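(R)-specific secondary-alkylsulfatase (Pseudomonas sp., PDB 2YHE) catalyses the zinc-dependent hydrolysis of (R)-secondary-alkyl sulfates with strict inversion of configuration, releasing (S)-alcohols and sulfate. Local coordinates at residues 143-148 / 278-283; 547-552 / 609-614; 258-263 / 540-545. All coordinates share one frame; numbering follows the deposited sequence.

Interaction 1. Residues 143-148 / 278-283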
ATOM      1  N   GLY A 143      18.506  20.685 -32.433  1.00 51.52           N
ATOM      2  CA  GLY A 143      17.535  19.605 -32.575  1.00 50.83           C
ATOM      3  C   GLY A 143      16.276  19.724 -31.741  1.00 53.35           C
ATOM      4  O   GLY A 143      15.830  20.830 -31.415  1.00 54.20           O
ATOM      5  N   LEU A 144      15.690  18.565 -31.405  1.00 47.43           N
ATOM      6  CA  LEU A 144      14.458  18.482 -30.627  1.00 46.06           C
ATOM      7  C   LEU A 144      14.651  17.887 -29.267  1.00 45.20           C
ATOM      8  O   LEU A 144      15.331  16.872 -29.116  1.00 43.22           O
ATOM      9  CB  LEU A 144      13.375  17.680 -31.362  1.00 46.52           C
ATOM     10  CG  LEU A 144      13.074  18.056 -32.804  1.00 51.19           C
ATOM     11  CD1 LEU A 144      12.234  16.985 -33.440  1.00 50.16           C
ATOM     12  CD2 LEU A 144      12.408  19.435 -32.899  1.00 54.61           C
ATOM     13  N   VAL A 145      14.009  18.517 -28.276  1.00 41.26           N
ATOM     14  CA  VAL A 145      13.971  18.083 -26.881  1.00 41.06           C
ATOM     15  C   VAL A 145      12.536  17.630 -26.617  1.00 40.61           C
ATOM     16  O   VAL A 145      11.579  18.398 -26.778  1.00 38.46           O
ATOM     17  CB  VAL A 145      14.485  19.157 -25.884  1.00 46.33           C
ATOM     18  CG1 VAL A 145      14.218  18.774 -24.431  1.00 45.81           C
ATOM     19  CG2 VAL A 145      15.956  19.483 -26.115  1.00 46.71           C
ATOM     20  N   LEU A 146      12.401  16.359 -26.280  1.00 36.52           N
ATOM     21  CA  LEU A 146      11.096  15.729 -26.071  1.00 37.08           C
ATOM     22  C   LEU A 146      10.754  15.454 -24.620  1.00 36.09           C
ATOM     23  O   LEU A 146      11.627  15.066 -23.837  1.00 34.60           O
ATOM     24  CB  LEU A 146      11.040  14.394 -26.852  1.00 37.90           C
ATOM     25  CG  LEU A 146      10.414  14.384 -28.252  1.00 42.51           C
ATOM     26  CD1 LEU A 146      11.150  15.315 -29.221  1.00 42.77           C
ATOM     27  CD2 LEU A 146      10.423  12.995 -28.806  1.00 41.91           C
ATOM     28  N   ILE A 147       9.473  15.652 -24.267  1.00 30.17           N
ATOM     29  CA  ILE A 147       8.949  15.276 -22.954  1.00 28.59           C
ATOM     30  C   ILE A 147       8.013  14.119 -23.237  1.00 32.72           C
ATOM     31  O   ILE A 147       6.936  14.324 -23.778  1.00 31.01           O
ATOM     32  CB  ILE A 147       8.302  16.368 -22.056  1.00 29.42           C
ATOM     33  CG1 ILE A 147       9.138  17.637 -21.972  1.00 28.93           C
ATOM     34  CG2 ILE A 147       7.999  15.773 -20.666  1.00 27.36           C
ATOM     35  CD1 ILE A 147       8.387  18.863 -21.357  1.00 33.79           C
ATOM     36  N   ASP A 148       8.479  12.903 -22.930  1.00 31.34           N
ATOM     37  CA  ASP A 148       7.816  11.607 -23.106  1.00 30.81           C
ATOM     38  C   ASP A 148       7.807  11.091 -24.537  1.00 33.96           C
ATOM     39  O   ASP A 148       7.940  11.867 -25.487  1.00 30.80           O
ATOM     40  CB  ASP A 148       6.490  11.476 -22.345  1.00 31.71           C
ATOM     41  CG  ASP A 148       6.596  11.721 -20.844  1.00 32.44           C
ATOM     42  OD1 ASP A 148       7.636  11.375 -20.257  1.00 30.25           O
ATOM     43  OD2 ASP A 148       5.609  12.189 -20.251  1.00 36.12           O
ATOM     44  N   ASP A 278      20.549  21.733 -25.371  1.00 47.56           N
ATOM     45  CA  ASP A 278      20.360  22.333 -26.700  1.00 47.50           C
ATOM     46  C   ASP A 278      19.666  23.701 -26.635  1.00 48.79           C
ATOM     47  O   ASP A 278      18.738  23.989 -27.398  1.00 46.45           O
ATOM     48  CB  ASP A 278      19.686  21.354 -27.681  1.00 49.68           C
ATOM     49  CG  ASP A 278      19.855  21.736 -29.141  1.00 62.21           C
ATOM     50  OD1 ASP A 278      21.027  21.938 -29.581  1.00 64.99           O
ATOM     51  OD2 ASP A 278      18.827  21.851 -29.840  1.00 62.98           O
ATOM     52  N   GLY A 279      20.123  24.510 -25.679  1.00 46.01           N
ATOM     53  CA  GLY A 279      19.622  25.859 -25.418  1.00 45.74           C
ATOM     54  C   GLY A 279      18.232  25.918 -24.827  1.00 48.76           C
ATOM     55  O   GLY A 279      17.586  26.971 -24.876  1.00 48.77           O
ATOM     56  N   VAL A 280      17.752  24.781 -24.279  1.00 44.22           N
ATOM     57  CA  VAL A 280      16.418  24.689 -23.671  1.00 42.15           C
ATOM     58  C   VAL A 280      16.579  24.523 -22.175  1.00 44.48           C
ATOM     59  O   VAL A 280      17.223  23.579 -21.723  1.00 42.50           O
ATOM     60  CB  VAL A 280      15.517  23.597 -24.305  1.00 44.12           C
ATOM     61  CG1 VAL A 280      14.140  23.589 -23.666  1.00 43.17           C
ATOM     62  CG2 VAL A 280      15.395  23.782 -25.815  1.00 43.34           C
ATOM     63  N   GLU A 281      16.026  25.483 -21.416  1.00 41.73           N
ATOM     64  CA  GLU A 281      16.026  25.514 -19.956  1.00 40.87           C
ATOM     65  C   GLU A 281      14.893  24.621 -19.423  1.00 40.50           C
ATOM     66  O   GLU A 281      13.707  24.866 -19.687  1.00 37.08           O
ATOM     67  CB  GLU A 281      15.864  26.955 -19.450  1.00 42.87           C
ATOM     68  CG  GLU A 281      17.118  27.806 -19.562  1.00 55.02           C
ATOM     69  CD  GLU A 281      16.955  29.289 -19.274  1.00 85.44           C
ATOM     70  OE1 GLU A 281      16.016  29.669 -18.529  1.00 65.89           O
ATOM     71  OE2 GLU A 281      17.781  30.073 -19.799  1.00 92.63           O
ATOM     72  N   LEU A 282      15.289  23.555 -18.715  1.00 38.64           N
ATOM     73  CA  LEU A 282      14.411  22.544 -18.103  1.00 37.98           C
ATOM     74  C   LEU A 282      14.522  22.659 -16.569  1.00 39.88           C
ATOM     75  O   LEU A 282      15.618  22.545 -16.030  1.00 40.65           O
ATOM     76  CB  LEU A 282      14.881  21.133 -18.551  1.00 37.22           C
ATOM     77  CG  LEU A 282      14.306  20.453 -19.792  1.00 41.33           C
ATOM     78  CD1 LEU A 282      13.784  21.400 -20.823  1.00 41.38           C
ATOM     79  CD2 LEU A 282      15.264  19.427 -20.345  1.00 41.52           C
ATOM     80  N   GLU A 283      13.414  22.898 -15.882  1.00 35.12           N
ATOM     81  CA  GLU A 283      13.400  22.953 -14.420  1.00 35.24           C
ATOM     82  C   GLU A 283      12.474  21.841 -13.887  1.00 39.02           C
ATOM     83  O   GLU A 283      11.245  21.961 -13.934  1.00 39.76           O
ATOM     84  CB  GLU A 283      12.996  24.341 -13.882  1.00 37.13           C
ATOM     85  CG  GLU A 283      13.146  24.460 -12.369  1.00 50.95           C
ATOM     86  CD  GLU A 283      12.887  25.816 -11.727  1.00 78.50           C
ATOM     87  OE1 GLU A 283      13.015  26.864 -12.406  1.00 86.72           O
ATOM     88  OE2 GLU A 283      12.592  25.822 -10.511  1.00 41.70           O
TER

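Interaction 2. Residues 547-552 / 609-614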
ATOM      1  N   LEU A 547      16.640  -4.529 -18.958  1.00 38.79           N
ATOM      2  CA  LEU A 547      16.869  -5.299 -17.747  1.00 36.60           C
ATOM      3  C   LEU A 547      18.326  -5.610 -17.431  1.00 42.67           C
ATOM      4  O   LEU A 547      19.041  -6.201 -18.246  1.00 44.50           O
ATOM      5  CB  LEU A 547      16.061  -6.586 -17.829  1.00 35.35           C
ATOM      6  CG  LEU A 547      14.778  -6.675 -17.000  1.00 39.02           C
ATOM      7  CD1 LEU A 547      13.913  -5.410 -17.098  1.00 39.29           C
ATOM      8  CD2 LEU A 547      13.994  -7.899 -17.387  1.00 38.42           C
ATOM      9  N   THR A 548      18.763  -5.203 -16.233  1.00 38.92           N
ATOM     10  CA  THR A 548      20.104  -5.479 -15.701  1.00 39.00           C
ATOM     11  C   THR A 548      20.109  -6.962 -15.260  1.00 45.34           C
ATOM     12  O   THR A 548      19.017  -7.485 -14.986  1.00 45.32           O
ATOM     13  CB  THR A 548      20.409  -4.591 -14.462  1.00 36.04           C
ATOM     14  OG1 THR A 548      19.642  -5.032 -13.347  1.00 34.98           O
ATOM     15  CG2 THR A 548      20.144  -3.132 -14.692  1.00 27.62           C
ATOM     16  N   PRO A 549      21.278  -7.646 -15.103  1.00 42.91           N
ATOM     17  CA  PRO A 549      21.241  -9.045 -14.615  1.00 42.32           C
ATOM     18  C   PRO A 549      20.462  -9.170 -13.300  1.00 42.21           C
ATOM     19  O   PRO A 549      19.655 -10.097 -13.170  1.00 39.94           O
ATOM     20  CB  PRO A 549      22.718  -9.417 -14.463  1.00 44.66           C
ATOM     21  CG  PRO A 549      23.415  -8.518 -15.434  1.00 49.85           C
ATOM     22  CD  PRO A 549      22.667  -7.213 -15.364  1.00 45.21           C
ATOM     23  N   ASP A 550      20.662  -8.200 -12.363  1.00 37.33           N
ATOM     24  CA  ASP A 550      19.940  -8.155 -11.072  0.50 36.18           C
ATOM     25  C   ASP A 550      18.436  -8.215 -11.328  1.00 38.40           C
ATOM     26  O   ASP A 550      17.792  -9.130 -10.826  1.00 36.06           O
ATOM     27  CB  ASP A 550      20.329  -6.903 -10.249  0.50 37.41           C
ATOM     28  CG  ASP A 550      19.426  -6.539  -9.083  0.50 40.31           C
ATOM     29  OD1 ASP A 550      19.605  -7.115  -7.991  0.50 37.82           O
ATOM     30  OD2 ASP A 550      18.603  -5.609  -9.240  0.50 48.75           O
ATOM     31  N   MET A 551      17.884  -7.301 -12.179  1.00 33.92           N
ATOM     32  CA  MET A 551      16.459  -7.234 -12.551  1.00 33.72           C
ATOM     33  C   MET A 551      16.011  -8.529 -13.162  1.00 39.86           C
ATOM     34  O   MET A 551      14.959  -9.064 -12.792  1.00 40.17           O
ATOM     35  CB  MET A 551      16.178  -6.084 -13.529  1.00 35.55           C
ATOM     36  CG  MET A 551      16.284  -4.721 -12.891  1.00 38.72           C
ATOM     37  SD  MET A 551      16.404  -3.424 -14.131  1.00 42.40           S
ATOM     38  CE  MET A 551      16.878  -2.097 -13.133  1.00 38.83           C
ATOM     39  N   PHE A 552      16.828  -9.056 -14.075  1.00 37.13           N
ATOM     40  CA  PHE A 552      16.546 -10.312 -14.752  1.00 37.95           C
ATOM     41  C   PHE A 552      16.351 -11.486 -13.754  1.00 38.44           C
ATOM     42  O   PHE A 552      15.379 -12.228 -13.890  1.00 36.43           O
ATOM     43  CB  PHE A 552      17.650 -10.596 -15.794  1.00 40.93           C
ATOM     44  CG  PHE A 552      17.531 -11.956 -16.434  1.00 43.72           C
ATOM     45  CD1 PHE A 552      16.676 -12.159 -17.508  1.00 48.20           C
ATOM     46  CD2 PHE A 552      18.219 -13.058 -15.910  1.00 45.49           C
ATOM     47  CE1 PHE A 552      16.541 -13.425 -18.071  1.00 48.94           C
ATOM     48  CE2 PHE A 552      18.076 -14.325 -16.470  1.00 47.58           C
ATOM     49  CZ  PHE A 552      17.258 -14.494 -17.555  1.00 46.35           C
ATOM     50  N   LEU A 609      29.243 -15.626 -19.366  1.00 46.50           N
ATOM     51  CA  LEU A 609      28.521 -15.175 -20.558  1.00 46.47           C
ATOM     52  C   LEU A 609      28.368 -13.666 -20.561  1.00 52.24           C
ATOM     53  O   LEU A 609      28.952 -12.975 -19.723  1.00 51.63           O
ATOM     54  CB  LEU A 609      27.112 -15.831 -20.658  1.00 46.78           C
ATOM     55  CG  LEU A 609      26.287 -16.086 -19.357  1.00 52.37           C
ATOM     56  CD1 LEU A 609      25.917 -14.825 -18.631  1.00 52.79           C
ATOM     57  CD2 LEU A 609      25.009 -16.798 -19.667  1.00 53.24           C
ATOM     58  N   THR A 610      27.541 -13.165 -21.493  1.00 50.95           N
ATOM     59  CA  THR A 610      27.168 -11.759 -21.632  1.00 51.61           C
ATOM     60  C   THR A 610      25.661 -11.636 -21.422  1.00 57.16           C
ATOM     61  O   THR A 610      24.926 -12.634 -21.550  1.00 54.21           O
ATOM     62  CB  THR A 610      27.568 -11.199 -23.005  1.00 62.49           C
ATOM     63  OG1 THR A 610      26.991 -12.000 -24.046  1.00 71.99           O
ATOM     64  CG2 THR A 610      29.090 -11.041 -23.163  1.00 56.55           C
ATOM     65  N   LYS A 611      25.208 -10.406 -21.089  1.00 57.66           N
ATOM     66  CA  LYS A 611      23.796 -10.051 -20.890  1.00 59.41           C
ATOM     67  C   LYS A 611      22.980 -10.472 -22.143  1.00 65.79           C
ATOM     68  O   LYS A 611      22.029 -11.257 -21.971  1.00 65.33           O
ATOM     69  CB  LYS A 611      23.657  -8.534 -20.615  1.00 63.14           C
ATOM     70  CG  LYS A 611      22.374  -8.115 -19.908  1.00 86.61           C
ATOM     71  CD  LYS A 611      21.930  -6.714 -20.339  1.00 96.53           C
ATOM     72  CE  LYS A 611      22.224  -5.646 -19.315  1.00105.57           C
ATOM     73  NZ  LYS A 611      21.506  -4.392 -19.641  1.00109.83           N
ATOM     74  N   PRO A 612      23.403 -10.097 -23.403  1.00 63.44           N
ATOM     75  CA  PRO A 612      22.648 -10.551 -24.589  1.00 63.87           C
ATOM     76  C   PRO A 612      22.441 -12.068 -24.663  1.00 69.75           C
ATOM     77  O   PRO A 612      21.323 -12.522 -24.938  1.00 68.69           O
ATOM     78  CB  PRO A 612      23.505 -10.048 -25.751  1.00 65.37           C
ATOM     79  CG  PRO A 612      24.237  -8.883 -25.205  1.00 68.75           C
ATOM     80  CD  PRO A 612      24.545  -9.232 -23.805  1.00 63.97           C
ATOM     81  N   THR A 613      23.514 -12.843 -24.373  1.00 68.21           N
ATOM     82  CA  THR A 613      23.492 -14.309 -24.376  1.00 68.61           C
ATOM     83  C   THR A 613      22.461 -14.844 -23.380  1.00 75.74           C
ATOM     84  O   THR A 613      21.717 -15.774 -23.719  1.00 74.96           O
ATOM     85  CB  THR A 613      24.917 -14.894 -24.178  1.00 71.30           C
ATOM     86  OG1 THR A 613      25.858 -14.213 -25.007  1.00 67.92           O
ATOM     87  CG2 THR A 613      24.987 -16.390 -24.455  1.00 66.81           C
ATOM     88  N   LEU A 614      22.400 -14.236 -22.169  1.00 75.57           N
ATOM     89  CA  LEU A 614      21.453 -14.655 -21.127  1.00 77.40           C
ATOM     90  C   LEU A 614      20.022 -14.427 -21.588  1.00 85.30           C
ATOM     91  O   LEU A 614      19.189 -15.337 -21.477  1.00 84.09           O
ATOM     92  CB  LEU A 614      21.692 -13.924 -19.796  1.00 77.19           C
ATOM     93  CG  LEU A 614      21.673 -14.764 -18.508  1.00 81.36           C
ATOM     94  CD1 LEU A 614      21.555 -13.890 -17.335  1.00 81.34           C
ATOM     95  CD2 LEU A 614      20.631 -15.914 -18.493  1.00 83.32           C
TER

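Interaction 3. Residues 258-263 / 540-545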
ATOM      1  N   THR A 258       4.338  -2.478 -29.991  1.00 42.64           N
ATOM      2  CA  THR A 258       5.570  -2.782 -29.273  1.00 42.27           C
ATOM      3  C   THR A 258       5.896  -1.823 -28.117  1.00 43.31           C
ATOM      4  O   THR A 258       6.205  -0.639 -28.329  1.00 40.12           O
ATOM      5  CB  THR A 258       6.761  -2.877 -30.258  1.00 58.92           C
ATOM      6  OG1 THR A 258       6.782  -1.749 -31.113  1.00 65.51           O
ATOM      7  CG2 THR A 258       6.724  -4.109 -31.113  1.00 60.83           C
ATOM      8  N   ASN A 259       5.877  -2.367 -26.890  1.00 40.08           N
ATOM      9  CA  ASN A 259       6.282  -1.632 -25.690  1.00 37.84           C
ATOM     10  C   ASN A 259       7.788  -1.800 -25.603  1.00 39.78           C
ATOM     11  O   ASN A 259       8.311  -2.911 -25.773  1.00 36.20           O
ATOM     12  CB  ASN A 259       5.605  -2.175 -24.427  1.00 33.43           C
ATOM     13  CG  ASN A 259       4.105  -2.034 -24.427  1.00 44.88           C
ATOM     14  OD1 ASN A 259       3.554  -0.933 -24.427  1.00 34.76           O
ATOM     15  ND2 ASN A 259       3.412  -3.148 -24.480  1.00 39.60           N
ATOM     16  N   THR A 260       8.494  -0.670 -25.413  1.00 37.93           N
ATOM     17  CA  THR A 260       9.949  -0.614 -25.328  1.00 35.97           C
ATOM     18  C   THR A 260      10.343   0.012 -24.003  1.00 41.27           C
ATOM     19  O   THR A 260       9.520   0.629 -23.320  1.00 39.62           O
ATOM     20  CB  THR A 260      10.560   0.115 -26.546  1.00 34.43           C
ATOM     21  OG1 THR A 260      10.486   1.528 -26.403  1.00 34.08           O
ATOM     22  CG2 THR A 260       9.973  -0.318 -27.886  1.00 31.44           C
ATOM     23  N   LEU A 261      11.609  -0.169 -23.629  1.00 39.62           N
ATOM     24  CA  LEU A 261      12.191   0.398 -22.422  1.00 39.17           C
ATOM     25  C   LEU A 261      13.645   0.675 -22.717  1.00 43.73           C
ATOM     26  O   LEU A 261      14.389  -0.247 -23.092  1.00 45.26           O
ATOM     27  CB  LEU A 261      12.101  -0.589 -21.241  1.00 39.29           C
ATOM     28  CG  LEU A 261      11.817  -0.069 -19.803  1.00 43.32           C
ATOM     29  CD1 LEU A 261      12.376  -1.015 -18.792  1.00 42.98           C
ATOM     30  CD2 LEU A 261      12.345   1.328 -19.537  1.00 45.39           C
ATOM     31  N   VAL A 262      14.034   1.951 -22.611  1.00 38.33           N
ATOM     32  CA  VAL A 262      15.425   2.377 -22.733  1.00 37.89           C
ATOM     33  C   VAL A 262      15.803   3.150 -21.451  1.00 42.18           C
ATOM     34  O   VAL A 262      15.130   4.120 -21.095  1.00 41.86           O
ATOM     35  CB  VAL A 262      15.935   2.935 -24.119  1.00 39.82           C
ATOM     36  CG1 VAL A 262      14.859   2.900 -25.201  1.00 39.68           C
ATOM     37  CG2 VAL A 262      16.599   4.304 -24.019  1.00 38.22           C
ATOM     38  N   ALA A 263      16.767   2.624 -20.697  1.00 38.31           N
ATOM     39  CA  ALA A 263      17.185   3.220 -19.424  1.00 38.49           C
ATOM     40  C   ALA A 263      17.682   4.668 -19.544  1.00 42.22           C
ATOM     41  O   ALA A 263      18.411   4.984 -20.486  1.00 42.28           O
ATOM     42  CB  ALA A 263      18.237   2.354 -18.743  1.00 39.00           C
ATOM     43  N   LYS A 540       4.507  -8.224 -28.333  1.00 49.87           N
ATOM     44  CA  LYS A 540       5.623  -7.687 -29.083  1.00 47.52           C
ATOM     45  C   LYS A 540       6.607  -6.927 -28.172  1.00 49.36           C
ATOM     46  O   LYS A 540       7.554  -6.328 -28.684  1.00 48.78           O
ATOM     47  CB  LYS A 540       5.043  -6.734 -30.137  1.00 50.06           C
ATOM     48  CG  LYS A 540       4.503  -7.397 -31.394  1.00 64.09           C
ATOM     49  CD  LYS A 540       3.891  -6.370 -32.311  1.00 70.68           C
ATOM     50  CE  LYS A 540       3.597  -6.957 -33.654  1.00 84.05           C
ATOM     51  NZ  LYS A 540       3.722  -5.917 -34.693  1.00 95.68           N
ATOM     52  N   SER A 541       6.396  -6.950 -26.835  1.00 45.70           N
ATOM     53  CA  SER A 541       7.225  -6.242 -25.839  1.00 45.25           C
ATOM     54  C   SER A 541       8.735  -6.477 -25.912  1.00 49.69           C
ATOM     55  O   SER A 541       9.208  -7.617 -25.843  1.00 51.04           O
ATOM     56  CB  SER A 541       6.713  -6.459 -24.414  1.00 46.44           C
ATOM     57  OG  SER A 541       7.503  -5.759 -23.466  1.00 48.36           O
ATOM     58  N   GLU A 542       9.477  -5.368 -25.996  1.00 44.21           N
ATOM     59  CA  GLU A 542      10.935  -5.308 -26.051  1.00 42.63           C
ATOM     60  C   GLU A 542      11.514  -4.700 -24.770  1.00 45.05           C
ATOM     61  O   GLU A 542      12.681  -4.293 -24.751  1.00 43.09           O
ATOM     62  CB  GLU A 542      11.360  -4.456 -27.255  1.00 43.54           C
ATOM     63  CG  GLU A 542      11.388  -5.195 -28.576  1.00 48.45           C
ATOM     64  CD  GLU A 542      11.748  -4.359 -29.790  1.00 69.46           C
ATOM     65  OE1 GLU A 542      12.130  -3.177 -29.625  1.00 59.01           O
ATOM     66  OE2 GLU A 542      11.640  -4.894 -30.918  1.00 76.87           O
ATOM     67  N   MET A 543      10.702  -4.637 -23.697  1.00 42.96           N
ATOM     68  CA  MET A 543      11.114  -4.055 -22.407  1.00 41.88           C
ATOM     69  C   MET A 543      12.222  -4.833 -21.704  1.00 46.39           C
ATOM     70  O   MET A 543      13.019  -4.220 -20.997  1.00 46.84           O
ATOM     71  CB  MET A 543       9.917  -3.794 -21.479  1.00 43.59           C
ATOM     72  CG  MET A 543       8.902  -2.851 -22.067  1.00 46.59           C
ATOM     73  SD  MET A 543       7.609  -2.320 -20.916  1.00 49.86           S
ATOM     74  CE  MET A 543       6.578  -3.745 -20.844  1.00 46.63           C
ATOM     75  N   GLY A 544      12.290  -6.150 -21.937  1.00 43.25           N
ATOM     76  CA  GLY A 544      13.298  -7.046 -21.364  1.00 42.90           C
ATOM     77  C   GLY A 544      14.746  -6.740 -21.719  1.00 46.65           C
ATOM     78  O   GLY A 544      15.660  -7.252 -21.079  1.00 47.15           O
ATOM     79  N   ARG A 545      14.970  -5.903 -22.728  1.00 43.24           N
ATOM     80  CA  ARG A 545      16.300  -5.511 -23.195  1.00 43.40           C
ATOM     81  C   ARG A 545      17.000  -4.584 -22.197  1.00 51.52           C
ATOM     82  O   ARG A 545      18.229  -4.645 -22.073  1.00 54.01           O
ATOM     83  CB  ARG A 545      16.202  -4.811 -24.563  1.00 42.12           C
ATOM     84  CG  ARG A 545      15.678  -5.708 -25.675  1.00 58.06           C
ATOM     85  CD  ARG A 545      15.362  -4.982 -26.976  1.00 77.38           C
ATOM     86  NE  ARG A 545      16.544  -4.384 -27.613  1.00 92.38           N
ATOM     87  CZ  ARG A 545      16.986  -4.663 -28.838  1.00109.67           C
ATOM     88  NH1 ARG A 545      16.376  -5.580 -29.580  1.00 97.97           N
ATOM     89  NH2 ARG A 545      18.072  -4.062 -29.310  1.00 98.76           N
TER
HETATM   90  O   HOH W   1      13.416  -1.614 -25.407  1.00 30.45           O

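Interaction 1. Residues 143-148 / 278-283
Asp-278 and Gly-143 make the polar end of a contact that is otherwise built from branched aliphatic side chains. The aspartate lies in the turn between strands 272-277 and 280-286, where it and Gly-279 both adopt the left-handed backbone conformation. From CB outward its atoms do different work. CB rests at 4.5 Å from CG2 of Val-145, at the edge of the apolar patch. CG is anti to the backbone N of its own residue (chi1 -162°), a torsion that places the carboxylate beside the start of strand 144-147. OD2 then receives the N-H of Gly-143 at 2.9 Å in a nearly straight bond (167° at the hydrogen), the donor standing 38° out of the carboxylate plane. OD1 is engaged by the hydroxyl of Ser-142, so the carboxylate grips two consecutive residues ahead of the strand and its rotation is probably well fixed.

Past this bond the contact is hydrocarbon. Val-145 directs its two methyls to different partners: CG2 meets CG2 of Val-280 at 4.3 Å, while CG1 meets CD2 of Leu-282 at 4.3 Å. Ala-174, Val-277 and Ile-138 close round the same cluster, and Asp-148, just beyond the strand, hydrogen-bonds to the zinc ligand His-184.

Since 144-147 and 280-286 belong to separate mixed sheets, the apolar cluster lies between the two sheets and the turn carboxylate ties their ends together, an example of the facing sheets in the alpha-beta/beta-alpha sandwich of the metallo-beta-lactamase fold.

Interaction 2. Residues 547-552 / 609-614
Lys-611 and Leu-614, at the start of helix 611-618, face the beginning of helix 549-559 through two kinds of contact. The polar one is modest: NZ of Lys-611 reaches the carbonyl O of Leu-547 at 3.4 Å, a weak hydrogen bond. The lysine leaves its backbone with CG anti to N (chi1 -159°) and then bends at chi2 and chi3, bringing CD and CE alongside the same carbonyl. CE consequently packs on CA of Thr-548 at 4.2 Å and on the ring carbon CD of Pro-549 at 4.3 Å.

The apolar contact joins Phe-552 to Leu-614. Both leucine methyls sit at one corner of the ring, CD1 and CD2 each 3.6 Å from CE2 of Phe-552, and the two side chains cross at a slant.

Capping keeps the first helix start in shape. Thr-548 is its N-cap and forms a capping box with Met-551: OG1 of Thr-548 accepts from N of Met-551 at 3.1 Å and 174°, and in return N of Thr-548 donates a weak hydrogen bond to SD of Met-551. Thr-610 holds the N-cap position of the other helix, whose first amide, Lys-611 N, bonds to Asp-578.

The pair packs on the sheet of the C-terminal domain, Phe-576 of strand 570-576 touching both Pro-549 and Leu-614, whereas Leu-547 and Met-551 pack against helix 210-220 of the metallo-beta-lactamase region.

Interaction 3. Residues 258-263 / 540-545
The peptide that links Thr-260 to Leu-261 has CG of Met-543 over one face, 3.7 Å from C of Thr-260. At its edge, the N-H of Leu-261 is given to a water at 2.9 Å, and this water donates in turn to O of Glu-542. A second flat group, the Glu-542 carboxylate, takes the methyl CG2 of Thr-260 at OE1 (4.0 Å), the two side chains lying side by side; the charge of OE1 is paired with Arg-189. One direct backbone bond joins the segments: N of Glu-542 to O of Asn-259, 2.7 Å, with the donor almost on the carbonyl axis (177°).

Their touching parts, 258-261 and 540-543, run in nearly the same direction, 6° apart, as irregular segments, the second turning into a 3-10 segment at 543-545; their contact ties the metallo-beta-lactamase part to the chain leading into helix 549-559 of the C-terminal, SCP2-type part. Met-543 is the apolar wedge of this junction. Its chain bends at the last torsion (chi3 -76°), turning CE back to within 4.0 Å of CB of Asn-259, and its CB meets CB of Leu-261. Ile-182 and Phe-185 also touch it. At the outer end, CG2 of Thr-258 packs against CB of Lys-540, whose NZ reaches Glu-79.

Overall arrangement
Seen together, the contacts work at successive levels: interaction 1 joins the two sheets of the metallo-beta-lactamase sandwich, interaction 3 connects that domain to the C-terminal one, and interaction 2 lies within the latter. Interactions 2 and 3 are close neighbours, with centres 14 Å apart, and they touch where NZ of Lys-611 comes 4.1 Å from O of Arg-545. Interaction 1 stands apart, its centre 23 Å from that of interaction 3 and 32 Å from that of interaction 2. Interaction 3 comes near the catalytic centre: the Asn-259 side chain is about 12 Å from a zinc ion, and that of Met-543 about 10 Å from that of the sulfate-binding Arg-323.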